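Imidazolonepropionase (Unidentified, PDB 2Q09) catalyses the hydrolytic opening of the imidazolone ring of imidazolone-5-propanoate to give N-formimidoyl-L-glutamate, the third step of histidine degradation. Local coordinates at residues A[74-86]-A[102-114]. Numbering follows the deposited sequence.
Sequences HLIFAGSRAEEFE and GGIISTVRATRAA. With FE (Fe (III) ion), chain B; DI6 (3-[(4S)-2,5-dioxoimidazolidin-4-yl]propanoic acid), chain C.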
loop_
_atom_site.group_PDB
_atom_site.type_symbol
_atom_site.label_atom_id
_atom_site.label_comp_id
_atom_site.label_asym_id
_atom_site.label_seq_id
_atom_site.Cartn_x
_atom_site.Cartn_y
_atom_site.Cartn_z
ATOM N N HIS A 74 5.421 0.033 5.421
ATOM C CA HIS A 74 6.546 -0.589 6.113
ATOM C C HIS A 74 6.090 -0.584 7.575
ATOM O O HIS A 74 6.885 -0.280 8.451
ATOM C CB HIS A 74 7.816 0.278 6.050
ATOM C CG HIS A 74 8.302 0.606 4.669
ATOM N ND1 HIS A 74 9.495 0.124 4.173
ATOM C CD2 HIS A 74 7.827 1.459 3.729
ATOM C CE1 HIS A 74 9.737 0.670 2.995
ATOM N NE2 HIS A 74 8.741 1.487 2.701
ATOM N N LEU A 75 4.832 -0.923 7.849
ATOM C CA LEU A 75 4.330 -0.854 9.222
ATOM C C LEU A 75 4.928 -1.819 10.239
ATOM O O LEU A 75 4.697 -1.663 11.443
ATOM C CB LEU A 75 2.796 -0.952 9.241
ATOM C CG LEU A 75 2.081 -2.254 8.882
ATOM C CD1 LEU A 75 2.106 -3.218 10.076
ATOM C CD2 LEU A 75 0.630 -1.919 8.510
ATOM N N ILE A 76 5.685 -2.806 9.774
ATOM C CA ILE A 76 6.324 -3.749 10.691
ATOM C C ILE A 76 7.735 -3.256 11.018
ATOM O O ILE A 76 8.586 -3.152 10.126
ATOM C CB ILE A 76 6.426 -5.158 10.074
ATOM C CG1 ILE A 76 5.047 -5.831 10.096
ATOM C CG2 ILE A 76 7.463 -6.003 10.842
ATOM C CD1 ILE A 76 5.045 -7.244 9.476
ATOM N N PHE A 77 7.981 -2.954 12.287
ATOM C CA PHE A 77 9.298 -2.477 12.683
ATOM C C PHE A 77 9.359 -2.295 14.186
ATOM O O PHE A 77 8.319 -2.195 14.851
ATOM C CB PHE A 77 9.599 -1.136 11.995
ATOM C CG PHE A 77 8.653 -0.030 12.389
ATOM C CD1 PHE A 77 8.851 0.677 13.564
ATOM C CD2 PHE A 77 7.546 0.278 11.605
ATOM C CE1 PHE A 77 7.966 1.669 13.968
ATOM C CE2 PHE A 77 6.643 1.269 11.992
ATOM C CZ PHE A 77 6.856 1.972 13.180
ATOM N N ALA A 78 10.582 -2.267 14.709
ATOM C CA ALA A 78 10.803 -2.054 16.137
ATOM C C ALA A 78 11.603 -0.770 16.312
ATOM O O ALA A 78 12.065 -0.184 15.332
ATOM C CB ALA A 78 11.571 -3.236 16.747
ATOM N N GLY A 79 11.766 -0.338 17.557
ATOM C CA GLY A 79 12.526 0.866 17.830
ATOM C C GLY A 79 11.771 2.149 17.540
ATOM O O GLY A 79 10.610 2.130 17.103
ATOM N N SER A 80 12.436 3.276 17.782
ATOM C CA SER A 80 11.839 4.584 17.539
ATOM C C SER A 80 12.908 5.574 17.082
ATOM O O SER A 80 13.991 5.656 17.671
ATOM C CB SER A 80 11.172 5.107 18.817
ATOM O OG SER A 80 10.561 6.370 18.594
ATOM N N ARG A 81 12.591 6.333 16.036
ATOM C CA ARG A 81 13.514 7.322 15.503
ATOM C C ARG A 81 13.125 8.715 16.011
ATOM O O ARG A 81 13.650 9.725 15.540
ATOM C CB ARG A 81 13.457 7.293 13.976
ATOM C CG ARG A 81 13.628 5.887 13.380
ATOM C CD ARG A 81 15.040 5.616 12.942
ATOM N NE ARG A 81 15.278 6.173 11.613
ATOM C CZ ARG A 81 14.881 5.663 10.452
ATOM N NH1 ARG A 81 14.201 4.534 10.410
ATOM N NH2 ARG A 81 15.184 6.296 9.318
ATOM N N ALA A 82 12.206 8.760 16.973
ATOM C CA ALA A 82 11.720 10.019 17.535
ATOM C C ALA A 82 12.814 10.866 18.185
ATOM O O ALA A 82 12.908 12.076 17.953
ATOM C CB ALA A 82 10.623 9.731 18.553
ATOM N N GLU A 83 13.636 10.233 19.018
ATOM C CA GLU A 83 14.706 10.958 19.694
ATOM C C GLU A 83 15.693 11.526 18.690
ATOM O O GLU A 83 16.192 12.640 18.842
ATOM C CB GLU A 83 15.421 10.041 20.682
ATOM C CG GLU A 83 14.646 9.871 21.971
ATOM C CD GLU A 83 15.242 8.825 22.885
ATOM O OE1 GLU A 83 15.064 7.621 22.603
ATOM O OE2 GLU A 83 15.891 9.206 23.879
ATOM N N GLU A 84 15.975 10.742 17.661
ATOM C CA GLU A 84 16.879 11.160 16.608
ATOM C C GLU A 84 16.295 12.402 15.930
ATOM O O GLU A 84 17.021 13.354 15.621
ATOM C CB GLU A 84 17.024 10.025 15.593
ATOM C CG GLU A 84 17.917 10.323 14.426
ATOM C CD GLU A 84 17.842 9.236 13.379
ATOM O OE1 GLU A 84 17.969 8.046 13.743
ATOM O OE2 GLU A 84 17.654 9.578 12.195
ATOM N N PHE A 85 14.984 12.376 15.685
ATOM C CA PHE A 85 14.291 13.499 15.048
ATOM C C PHE A 85 14.436 14.744 15.922
ATOM O O PHE A 85 14.750 15.834 15.442
ATOM C CB PHE A 85 12.804 13.176 14.883
ATOM C CG PHE A 85 12.001 14.288 14.269
ATOM C CD1 PHE A 85 12.232 14.684 12.954
ATOM C CD2 PHE A 85 11.008 14.933 15.000
ATOM C CE1 PHE A 85 11.483 15.714 12.367
ATOM C CE2 PHE A 85 10.253 15.962 14.431
ATOM C CZ PHE A 85 10.490 16.354 13.107
ATOM N N GLU A 86 14.193 14.569 17.215
ATOM C CA GLU A 86 14.300 15.664 18.166
ATOM C C GLU A 86 15.694 16.298 18.099
ATOM O O GLU A 86 15.832 17.518 18.045
ATOM C CB GLU A 86 14.027 15.152 19.579
ATOM C CG GLU A 86 14.228 16.197 20.649
ATOM C CD GLU A 86 13.520 15.840 21.934
ATOM O OE1 GLU A 86 13.967 14.901 22.639
ATOM O OE2 GLU A 86 12.505 16.500 22.232
ATOM N N GLY A 102 22.721 6.275 13.925
ATOM C CA GLY A 102 21.356 6.705 13.678
ATOM C C GLY A 102 20.941 6.459 12.238
ATOM O O GLY A 102 21.728 5.937 11.441
ATOM N N GLY A 103 19.707 6.828 11.902
ATOM C CA GLY A 103 19.229 6.629 10.546
ATOM C C GLY A 103 18.528 5.295 10.383
ATOM O O GLY A 103 18.158 4.657 11.367
ATOM N N ILE A 104 18.345 4.860 9.143
ATOM C CA ILE A 104 17.667 3.601 8.893
ATOM C C ILE A 104 18.361 2.412 9.557
ATOM O O ILE A 104 17.717 1.410 9.850
ATOM C CB ILE A 104 17.525 3.327 7.378
ATOM C CG1 ILE A 104 16.796 2.001 7.160
ATOM C CG2 ILE A 104 18.895 3.301 6.719
ATOM C CD1 ILE A 104 16.355 1.767 5.732
ATOM N N ILE A 105 19.662 2.515 9.800
ATOM C CA ILE A 105 20.358 1.406 10.432
ATOM C C ILE A 105 19.870 1.176 11.863
ATOM O O ILE A 105 19.842 0.033 12.326
ATOM C CB ILE A 105 21.907 1.598 10.411
ATOM C CG1 ILE A 105 22.596 0.312 10.873
ATOM C CG2 ILE A 105 22.318 2.739 11.301
ATOM C CD1 ILE A 105 22.252 -0.911 10.031
ATOM N N SER A 106 19.469 2.232 12.571
ATOM C CA SER A 106 18.985 2.014 13.930
ATOM C C SER A 106 17.685 1.203 13.894
ATOM O O SER A 106 17.440 0.362 14.761
ATOM C CB SER A 106 18.774 3.340 14.681
ATOM O OG SER A 106 17.739 4.125 14.124
ATOM N N THR A 107 16.849 1.439 12.890
ATOM C CA THR A 107 15.609 0.682 12.785
ATOM C C THR A 107 15.953 -0.776 12.465
ATOM O O THR A 107 15.295 -1.706 12.933
ATOM C CB THR A 107 14.696 1.237 11.676
ATOM O OG1 THR A 107 14.272 2.564 12.017
ATOM C CG2 THR A 107 13.464 0.360 11.524
ATOM N N VAL A 108 16.980 -0.971 11.646
ATOM C CA VAL A 108 17.408 -2.319 11.291
ATOM C C VAL A 108 17.911 -3.077 12.526
ATOM O O VAL A 108 17.544 -4.232 12.765
ATOM C CB VAL A 108 18.525 -2.281 10.231
ATOM C CG1 VAL A 108 19.069 -3.692 9.996
ATOM C CG2 VAL A 108 17.976 -1.719 8.928
ATOM N N ARG A 109 18.743 -2.426 13.329
ATOM C CA ARG A 109 19.257 -3.080 14.526
ATOM C C ARG A 109 18.126 -3.394 15.508
ATOM O O ARG A 109 18.065 -4.487 16.075
ATOM C CB ARG A 109 20.313 -2.202 15.204
ATOM C CG ARG A 109 21.547 -1.942 14.336
ATOM C CD ARG A 109 22.634 -1.255 15.139
ATOM N NE ARG A 109 23.767 -0.803 14.333
ATOM C CZ ARG A 109 24.496 -1.579 13.542
ATOM N NH1 ARG A 109 24.220 -2.871 13.429
ATOM N NH2 ARG A 109 25.515 -1.069 12.865
ATOM N N ALA A 110 17.232 -2.437 15.709
ATOM C CA ALA A 110 16.118 -2.648 16.623
ATOM C C ALA A 110 15.212 -3.774 16.126
ATOM O O ALA A 110 14.724 -4.588 16.915
ATOM C CB ALA A 110 15.309 -1.358 16.776
ATOM N N THR A 111 14.975 -3.819 14.815
ATOM C CA THR A 111 14.097 -4.839 14.251
ATOM C C THR A 111 14.750 -6.226 14.255
ATOM O O THR A 111 14.079 -7.225 14.505
ATOM C CB THR A 111 13.643 -4.455 12.823
ATOM O OG1 THR A 111 12.960 -3.194 12.873
ATOM C CG2 THR A 111 12.685 -5.497 12.251
ATOM N N ARG A 112 16.053 -6.293 13.998
ATOM C CA ARG A 112 16.751 -7.582 14.034
ATOM C C ARG A 112 16.693 -8.123 15.460
ATOM O O ARG A 112 16.474 -9.313 15.691
ATOM C CB ARG A 112 18.221 -7.426 13.672
ATOM C CG ARG A 112 18.527 -7.139 12.227
ATOM C CD ARG A 112 20.028 -6.932 12.092
ATOM N NE ARG A 112 20.466 -6.926 10.704
ATOM C CZ ARG A 112 21.736 -6.830 10.334
ATOM N NH1 ARG A 112 22.677 -6.722 11.268
ATOM N NH2 ARG A 112 22.071 -6.882 9.050
ATOM N N ALA A 113 16.908 -7.226 16.415
ATOM C CA ALA A 113 16.905 -7.586 17.822
ATOM C C ALA A 113 15.524 -7.945 18.359
ATOM O O ALA A 113 15.410 -8.723 19.313
ATOM C CB ALA A 113 17.514 -6.445 18.651
ATOM N N ALA A 114 14.482 -7.383 17.757
ATOM C CA ALA A 114 13.133 -7.677 18.215
ATOM C C ALA A 114 12.771 -9.104 17.835
ATOM O O ALA A 114 13.158 -9.584 16.771
ATOM C CB ALA A 114 12.131 -6.700 17.587
HETATM FE FE FE B . 8.384 2.928 1.245
HETATM N N1 DI6 C . 12.388 5.553 0.973
HETATM C C2 DI6 C . 11.825 6.067 2.088
HETATM O O2 DI6 C . 11.410 7.200 2.246
HETATM C C3 DI6 C . 11.804 4.913 3.120
HETATM N N4 DI6 C . 12.433 3.807 2.366
HETATM C C5 DI6 C . 12.732 4.268 1.135
HETATM O O5 DI6 C . 13.251 3.587 0.262
HETATM C C6 DI6 C . 12.590 5.286 4.369
HETATM C C7 DI6 C . 12.597 4.173 5.420
HETATM C C8 DI6 C . 13.372 4.500 6.705
HETATM O O9 DI6 C . 13.155 3.785 7.702
HETATM O O10 DI6 C . 14.189 5.456 6.734
HETATM O O HOH W 1 12.898 2.490 14.345
HETATM O O HOH W 2 9.401 5.138 1.438
#
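R81 reaches across to the first turn of helix 104-113 and there holds the propionate of the inhibitor. Its chain bends twice (chi2 -97°, chi3 -83°), presenting the guanidinium edge-on to the inhibitor carboxylate: NH1 donates to DI6 O9 at 3.0 Å and NH2 to DI6 O10 at 2.9 Å, a nearly straight pair of bonds. NH1 also donates to T107 OG1 in a bent bond, tilted from the guanidinium plane, while the backbone of G103 and I104 lies over one face of the group. With a leucine in place of R81 the inhibitor carboxylate would probably lose its paired charged partner, and T107 OG1 the N-H of the arginine. E84 extends so that OE1 takes the G103 N-H from above the carboxylate plane, at 2.8 Å and almost linear, tying helix 82-89 to the G102-G103 pair ahead of helix 104-113. S106 OG donates to G103 O and packs against R81 CD.

Packing is also close where the loop crosses the end of that helix. A78 N donates to T111 OG1 at 3.1 Å, and A78 CB sits 3.6 Å from A114 CB; T111 OG1, anti to its own carbonyl carbon (chi1 -59°), simultaneously donates to T107 O. G79 lies against A110 CB, where a side chain would clash, yet is otherwise exposed. Between these two grips the contact is looser: a water bridges A78 O and T107 OG1, and the side chain of exposed S80 points away.

H74, with H72, H242 and D317, binds the iron of this amidohydrolase TIM barrel, so the loop leads from the metal to the arginine that holds the inhibitor carboxylate, and probably that of the substrate. L119 of helix 116-133 packs on A78 and A114, helix 148-164 meets I76 and T111, and strand 135-141 lies against H74, L75 and I76.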